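Local atomic coordinates of metallo-beta-lactamase domain-containing protein (Enterococcus faecalis, PDB entry 2AZ4), a protein that is of unknown function but carries a metallo-beta-lactamase fold with two bound zinc ions and may, like some relatives, be an RNA-binding exonuclease. Residues D29-F34 with Q84-F89. Sequence-based numbering, arbitrary orientation.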
loop_
_atom_site.group_PDB
_atom_site.type_symbol
_atom_site.label_atom_id
_atom_site.label_comp_id
_atom_site.label_asym_id
_atom_site.label_seq_id
_atom_site.Cartn_x
_atom_site.Cartn_y
_atom_site.Cartn_z
ATOM N N ASP A 29 16.204 23.051 -13.674
ATOM C CA ASP A 29 16.523 23.094 -12.249
ATOM C C ASP A 29 15.433 22.515 -11.331
ATOM O O ASP A 29 15.378 22.838 -10.129
ATOM C CB ASP A 29 16.898 24.514 -11.821
ATOM C CG ASP A 29 15.800 25.519 -12.071
ATOM O OD1 ASP A 29 14.731 25.155 -12.613
ATOM O OD2 ASP A 29 16.028 26.701 -11.717
ATOM N N ALA A 30 14.590 21.647 -11.883
ATOM C CA ALA A 30 13.620 20.948 -11.055
ATOM C C ALA A 30 13.737 19.431 -11.154
ATOM O O ALA A 30 14.142 18.876 -12.196
ATOM C CB ALA A 30 12.185 21.421 -11.371
ATOM N N HIS A 31 13.410 18.758 -10.053
ATOM C CA HIS A 31 13.294 17.308 -10.080
ATOM C C HIS A 31 12.285 16.795 -9.072
ATOM O O HIS A 31 12.057 17.422 -8.031
ATOM C CB HIS A 31 14.678 16.591 -9.989
ATOM C CG HIS A 31 15.445 16.817 -8.718
ATOM N ND1 HIS A 31 15.087 17.746 -7.762
ATOM C CD2 HIS A 31 16.581 16.232 -8.261
ATOM C CE1 HIS A 31 15.962 17.713 -6.767
ATOM N NE2 HIS A 31 16.871 16.798 -7.043
ATOM N N ILE A 32 11.653 15.684 -9.424
ATOM C CA ILE A 32 10.698 15.002 -8.567
ATOM C C ILE A 32 11.139 13.561 -8.333
ATOM O O ILE A 32 11.918 13.007 -9.115
ATOM C CB ILE A 32 9.258 15.018 -9.129
ATOM C CG1 ILE A 32 9.176 14.246 -10.453
ATOM C CG2 ILE A 32 8.783 16.450 -9.259
ATOM C CD1 ILE A 32 7.759 14.052 -11.009
ATOM N N PHE A 33 10.673 12.987 -7.232
ATOM C CA PHE A 33 10.990 11.618 -6.868
ATOM C C PHE A 33 9.686 10.953 -6.448
ATOM O O PHE A 33 8.776 11.641 -5.966
ATOM C CB PHE A 33 11.984 11.543 -5.687
ATOM C CG PHE A 33 13.360 12.173 -5.961
ATOM C CD1 PHE A 33 14.474 11.373 -6.198
ATOM C CD2 PHE A 33 13.537 13.544 -5.930
ATOM C CE1 PHE A 33 15.749 11.956 -6.438
ATOM C CE2 PHE A 33 14.809 14.132 -6.178
ATOM C CZ PHE A 33 15.900 13.326 -6.424
ATOM N N PHE A 34 9.631 9.629 -6.603
ATOM C CA PHE A 34 8.494 8.777 -6.219
ATOM C C PHE A 34 8.929 7.323 -6.367
ATOM O O PHE A 34 9.701 7.003 -7.262
ATOM C CB PHE A 34 7.266 9.030 -7.113
ATOM C CG PHE A 34 7.570 9.007 -8.599
ATOM C CD1 PHE A 34 7.919 10.180 -9.276
ATOM C CD2 PHE A 34 7.515 7.810 -9.319
ATOM C CE1 PHE A 34 8.215 10.168 -10.626
ATOM C CE2 PHE A 34 7.795 7.793 -10.694
ATOM C CZ PHE A 34 8.153 8.959 -11.341
ATOM N N GLN A 84 16.792 23.901 -7.959
ATOM C CA GLN A 84 16.046 24.947 -7.250
ATOM C C GLN A 84 14.706 24.453 -6.716
ATOM O O GLN A 84 14.216 24.986 -5.713
ATOM C CB GLN A 84 15.815 26.172 -8.139
ATOM C CG GLN A 84 17.072 27.034 -8.323
ATOM C CD GLN A 84 17.600 27.558 -7.000
ATOM O OE1 GLN A 84 18.712 27.214 -6.573
ATOM N NE2 GLN A 84 16.791 28.369 -6.327
ATOM N N HIS A 85 14.129 23.448 -7.386
ATOM C CA HIS A 85 12.774 22.948 -7.073
ATOM C C HIS A 85 12.818 21.437 -6.946
ATOM O O HIS A 85 13.248 20.753 -7.868
ATOM C CB HIS A 85 11.764 23.320 -8.173
ATOM C CG HIS A 85 11.791 24.768 -8.562
ATOM N ND1 HIS A 85 11.149 25.749 -7.836
ATOM C CD2 HIS A 85 12.373 25.401 -9.612
ATOM C CE1 HIS A 85 11.352 26.925 -8.407
ATOM N NE2 HIS A 85 12.085 26.739 -9.488
ATOM N N THR A 86 12.378 20.926 -5.791
ATOM C CA THR A 86 12.419 19.504 -5.509
ATOM C C THR A 86 11.102 19.147 -4.856
ATOM O O THR A 86 10.566 19.939 -4.072
ATOM C CB THR A 86 13.569 19.153 -4.532
ATOM O OG1 THR A 86 14.827 19.650 -5.039
ATOM C CG2 THR A 86 13.649 17.633 -4.324
ATOM N N ALA A 87 10.577 17.960 -5.165
ATOM C CA ALA A 87 9.391 17.466 -4.462
ATOM C C ALA A 87 9.310 15.962 -4.540
ATOM O O ALA A 87 9.865 15.339 -5.462
ATOM C CB ALA A 87 8.104 18.086 -5.058
ATOM N N VAL A 88 8.571 15.375 -3.600
ATOM C CA VAL A 88 8.448 13.935 -3.556
ATOM C C VAL A 88 6.958 13.613 -3.543
ATOM O O VAL A 88 6.175 14.286 -2.884
ATOM C CB VAL A 88 9.187 13.271 -2.325
ATOM C CG1 VAL A 88 8.936 11.758 -2.257
ATOM C CG2 VAL A 88 10.678 13.511 -2.346
ATOM N N PHE A 89 6.590 12.564 -4.268
ATOM C CA PHE A 89 5.206 12.117 -4.339
ATOM C C PHE A 89 5.111 10.703 -3.835
ATOM O O PHE A 89 6.046 9.887 -4.011
ATOM C CB PHE A 89 4.684 12.222 -5.781
ATOM C CG PHE A 89 4.623 13.615 -6.288
ATOM C CD1 PHE A 89 3.418 14.318 -6.273
ATOM C CD2 PHE A 89 5.765 14.250 -6.772
ATOM C CE1 PHE A 89 3.359 15.644 -6.739
ATOM C CE2 PHE A 89 5.726 15.581 -7.230
ATOM C CZ PHE A 89 4.521 16.283 -7.200
#
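Strands 30-34 and 85-89 run parallel, joined by backbone hydrogen bonds from His-31 N to His-85 O, Ala-87 N to His-31 O, Phe-33 N to Ala-87 O and Phe-89 N to Phe-33 O. The straightest, Phe-89 N to Phe-33 O (2.9 Å, 162°), lies nearly along the C=O axis. At the N-terminal ends, Asp-29 O accepts from His-85 N (3.1 Å) and, weakly, from Gln-84 N.

His-31 leaves CB in the crowded position between its backbone N and carbonyl carbon (chi1 63°), which stands the ring beside Thr-86, both side chains pointing the same way. Farther out, ND1 lies 3.3 Å from Thr-86 OG1, which sits in the ring plane at its edge. CE1, at the tip, nears Thr-86 CG2, while Phe-33 CE2 lies over the centre of one ring face; Tyr-83 also stacks on this imidazole.

On the sheet's other side Ile-32 CG2 meets the edge of the Phe-89 ring at CE2 (3.8 Å). Val-155 and Ile-177 of the second sheet cover Ile-32, and Leu-175 touches Phe-89. Strand 85-89 runs on into the HxHxDH motif (His-92, His-94, Asp-96, His-97), whose residues bind the two zincs, characteristic of the metallo-beta-lactamase αβ/βα sandwich.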